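Local coordinates for protein aminoacyl-tRNA synthetase (Cryptosporidium parvum, PDB 5F9Z) that probably charges the proline tRNA of Cryptosporidium parvum with proline at the expense of ATP, and binds the inhibitor halofuginone together with an ATP analogue, at residues Phe57-Ile62 / Trp273-Arg278. Residues are numbered along the deposited sequence; the frame is centred on the assembly and turned at random.
Sequences FIWETI and WGLTTR. With ANP (phosphoaminophosphonic acid-adenylate ester), chain D; HFG (7-bromo-6-chloro-3-{3-[(2R,3S)-3-hydroxypiperidin-2-yl]-2-oxopropyl}quinazolin-4(3H)-one), chain E.
Thr276 OG1 is gripped by two hydrogen bonds, one taken and one given. Thr276 OG1 accepts from Arg278 N at 3.1 Å and 157°, a fairly straight capping bond at the turn that leads into helix 278-287. On its other side Thr276 OG1 donates to ANP N3, in the adenine, at 2.8 Å. With the backbone bond received, the hydroxyl proton is directed at the base. The first torsion puts OG1 between the backbone N and the carbonyl carbon, where both partners can be met, while CG2 lies against the ribose O4'. Arg278 lays one face of its guanidinium over ANP C2', and its NE and NH1 are held by the carbonyls of Ile164 and Gln239.

The other side of this strand end meets helix 53-71, with no hydrogen bond between the segments. Trp59 reaches across with CG anti to its backbone N (chi1 179°), sending the six-membered ring to the end of the strand and the turn after it. Thr277 CG2 sits over one face in a CH-pi contact, 3.8 Å from the centroid of the Trp59 six-membered ring and 22° off the normal. Leu275 O lies in the ring plane at the edge, 3.6 Å from Trp59 CH2. The closest approach is Trp59 CZ3 to Thr276 O, 3.2 Å. Leu275 CD2 packs 3.7 Å from Trp59 CZ3, and Ile62 CG2 touches Leu275 CD2 at 3.9 Å, the two aliphatic chains crossing at about a right angle. Ile280 also packs on Trp59 and Ile62.

Thr276 thus serves both sides: its hydroxyl holds the purine at N3, while its carbonyl rests near the indole. In the antiparallel catalytic sheet of a class II synthetase, this chemistry is consistent with Trp59 being a second-shell support for the threonine that binds N3.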
# COMPACT_ATOMS: atom_id res chain seq x y z
N PHE A 57 -0.09 -13.75 0.19
CA PHE A 57 0.71 -13.81 1.41
C PHE A 57 1.05 -12.41 1.91
O PHE A 57 1.02 -12.15 3.12
CB PHE A 57 1.99 -14.62 1.16
CG PHE A 57 2.94 -14.63 2.34
CD1 PHE A 57 3.87 -13.62 2.50
CD2 PHE A 57 2.90 -15.66 3.26
CE1 PHE A 57 4.74 -13.63 3.58
CE2 PHE A 57 3.77 -15.68 4.34
CZ PHE A 57 4.69 -14.66 4.49
N ILE A 58 1.39 -11.50 0.99
CA ILE A 58 1.77 -10.15 1.39
C ILE A 58 0.59 -9.43 2.01
O ILE A 58 0.75 -8.67 2.98
CB ILE A 58 2.34 -9.39 0.18
CG1 ILE A 58 3.59 -10.11 -0.34
CG2 ILE A 58 2.68 -7.95 0.56
CD1 ILE A 58 4.34 -9.34 -1.40
N TRP A 59 -0.62 -9.66 1.49
CA TRP A 59 -1.80 -9.06 2.11
C TRP A 59 -2.09 -9.68 3.47
O TRP A 59 -2.48 -8.98 4.41
CB TRP A 59 -3.01 -9.19 1.19
CG TRP A 59 -4.25 -8.60 1.79
CD1 TRP A 59 -5.35 -9.28 2.22
CD2 TRP A 59 -4.50 -7.22 2.04
NE1 TRP A 59 -6.28 -8.40 2.72
CE2 TRP A 59 -5.78 -7.13 2.62
CE3 TRP A 59 -3.77 -6.05 1.83
CZ2 TRP A 59 -6.35 -5.91 2.99
CZ3 TRP A 59 -4.33 -4.84 2.20
CH2 TRP A 59 -5.61 -4.78 2.77
N GLU A 60 -1.90 -11.00 3.59
CA GLU A 60 -2.06 -11.64 4.89
C GLU A 60 -1.06 -11.11 5.90
O GLU A 60 -1.37 -10.99 7.09
CB GLU A 60 -1.92 -13.16 4.74
CG GLU A 60 -3.08 -13.83 4.04
CD GLU A 60 -2.94 -15.33 3.98
OE1 GLU A 60 -1.82 -15.82 3.67
OE2 GLU A 60 -3.93 -16.04 4.25
N THR A 61 0.15 -10.78 5.45
CA THR A 61 1.14 -10.18 6.33
C THR A 61 0.74 -8.75 6.70
O THR A 61 0.81 -8.36 7.87
CB THR A 61 2.52 -10.19 5.68
OG1 THR A 61 2.85 -11.53 5.29
CG2 THR A 61 3.58 -9.67 6.64
N ILE A 62 0.31 -7.97 5.71
CA ILE A 62 -0.22 -6.63 5.99
C ILE A 62 -1.40 -6.71 6.94
O ILE A 62 -1.52 -5.93 7.89
CB ILE A 62 -0.59 -5.92 4.68
CG1 ILE A 62 0.66 -5.61 3.85
CG2 ILE A 62 -1.37 -4.64 4.96
CD1 ILE A 62 0.35 -5.03 2.48
N TRP A 273 -11.38 5.00 8.56
CA TRP A 273 -10.06 4.86 7.96
C TRP A 273 -10.00 3.55 7.20
O TRP A 273 -10.65 2.56 7.58
CB TRP A 273 -8.96 4.93 9.04
CG TRP A 273 -9.44 4.58 10.43
CD1 TRP A 273 -10.11 5.40 11.29
CD2 TRP A 273 -9.29 3.33 11.11
NE1 TRP A 273 -10.39 4.74 12.46
CE2 TRP A 273 -9.89 3.47 12.38
CE3 TRP A 273 -8.70 2.11 10.78
CZ2 TRP A 273 -9.92 2.43 13.30
CZ3 TRP A 273 -8.73 1.08 11.70
CH2 TRP A 273 -9.34 1.25 12.95
N GLY A 274 -9.22 3.54 6.13
CA GLY A 274 -9.18 2.38 5.24
C GLY A 274 -7.83 2.20 4.59
O GLY A 274 -7.12 3.17 4.29
N LEU A 275 -7.48 0.94 4.36
CA LEU A 275 -6.28 0.55 3.62
C LEU A 275 -6.63 -0.67 2.79
O LEU A 275 -7.30 -1.59 3.27
CB LEU A 275 -5.10 0.25 4.56
CG LEU A 275 -3.75 -0.13 3.93
CD1 LEU A 275 -2.61 0.44 4.75
CD2 LEU A 275 -3.60 -1.64 3.80
N THR A 276 -6.17 -0.69 1.54
CA THR A 276 -6.56 -1.71 0.58
C THR A 276 -5.34 -2.46 0.06
O THR A 276 -4.19 -2.16 0.42
CB THR A 276 -7.31 -1.09 -0.60
OG1 THR A 276 -6.40 -0.30 -1.37
CG2 THR A 276 -8.43 -0.20 -0.11
N THR A 277 -5.60 -3.45 -0.80
CA THR A 277 -4.55 -4.18 -1.50
C THR A 277 -3.74 -3.31 -2.44
O THR A 277 -2.77 -3.80 -3.04
CB THR A 277 -5.16 -5.35 -2.28
OG1 THR A 277 -6.37 -4.91 -2.92
CG2 THR A 277 -5.47 -6.51 -1.35
N ARG A 278 -4.10 -2.03 -2.61
CA ARG A 278 -3.27 -1.09 -3.36
C ARG A 278 -1.86 -1.01 -2.79
O ARG A 278 -0.90 -0.80 -3.54
CB ARG A 278 -3.93 0.29 -3.36
CG ARG A 278 -3.03 1.43 -3.79
CD ARG A 278 -3.75 2.76 -3.70
NE ARG A 278 -4.81 2.88 -4.69
CZ ARG A 278 -5.44 4.02 -4.98
NH1 ARG A 278 -5.12 5.13 -4.34
NH2 ARG A 278 -6.39 4.04 -5.90
PG ANP D . -10.31 7.56 -5.36
O1G ANP D . -10.85 8.84 -5.93
O2G ANP D . -8.89 7.27 -5.99
O3G ANP D . -11.28 6.37 -5.72
PB ANP D . -11.40 7.00 -2.83
O1B ANP D . -12.16 8.08 -2.01
O2B ANP D . -12.35 6.33 -3.76
N3B ANP D . -10.14 7.72 -3.68
PA ANP D . -11.46 5.57 -0.48
O1A ANP D . -12.89 5.26 -0.66
O2A ANP D . -11.19 6.73 0.48
O3A ANP D . -10.77 5.95 -1.86
O5' ANP D . -10.73 4.25 -0.02
C5' ANP D . -9.65 4.27 0.94
C4' ANP D . -8.35 4.00 0.22
O4' ANP D . -8.50 2.82 -0.60
C3' ANP D . -7.89 5.09 -0.74
O3' ANP D . -7.13 6.07 -0.05
C2' ANP D . -7.04 4.31 -1.75
O2' ANP D . -5.69 4.21 -1.32
C1' ANP D . -7.70 2.93 -1.76
N9 ANP D . -8.55 2.67 -2.92
C8 ANP D . -9.57 3.46 -3.39
N7 ANP D . -10.17 2.98 -4.45
C5 ANP D . -9.51 1.78 -4.69
C6 ANP D . -9.67 0.79 -5.68
N6 ANP D . -10.59 0.84 -6.64
N1 ANP D . -8.84 -0.28 -5.63
C2 ANP D . -7.92 -0.34 -4.67
N3 ANP D . -7.68 0.53 -3.69
C4 ANP D . -8.51 1.58 -3.75
O4' HFG E . -15.36 5.13 1.59
C21 HFG E . -15.13 6.30 1.74
C3' HFG E . -14.68 6.84 3.11
C2' HFG E . -14.15 5.76 4.05
N1' HFG E . -15.13 4.77 4.27
C6' HFG E . -14.54 3.55 4.74
C5' HFG E . -13.13 3.76 5.30
C4' HFG E . -12.23 4.28 4.32
C39 HFG E . -12.88 5.16 3.43
O7' HFG E . -11.95 6.31 3.06
C1' HFG E . -15.30 7.33 0.47
N3 HFG E . -16.11 6.66 -0.63
C4 HFG E . -17.46 6.42 -0.44
O11 HFG E . -18.01 6.75 0.61
C10 HFG E . -18.19 5.83 -1.43
C5 HFG E . -19.60 5.56 -1.27
C2 HFG E . -15.53 6.32 -1.76
N1 HFG E . -16.21 5.73 -2.75
C9 HFG E . -17.54 5.48 -2.60
C8 HFG E . -18.26 4.86 -3.64
C7 HFG E . -19.64 4.60 -3.47
BR1 HFG E . -20.63 3.74 -4.92
C6 HFG E . -20.30 4.96 -2.29
CL1 HFG E . -22.02 4.63 -2.09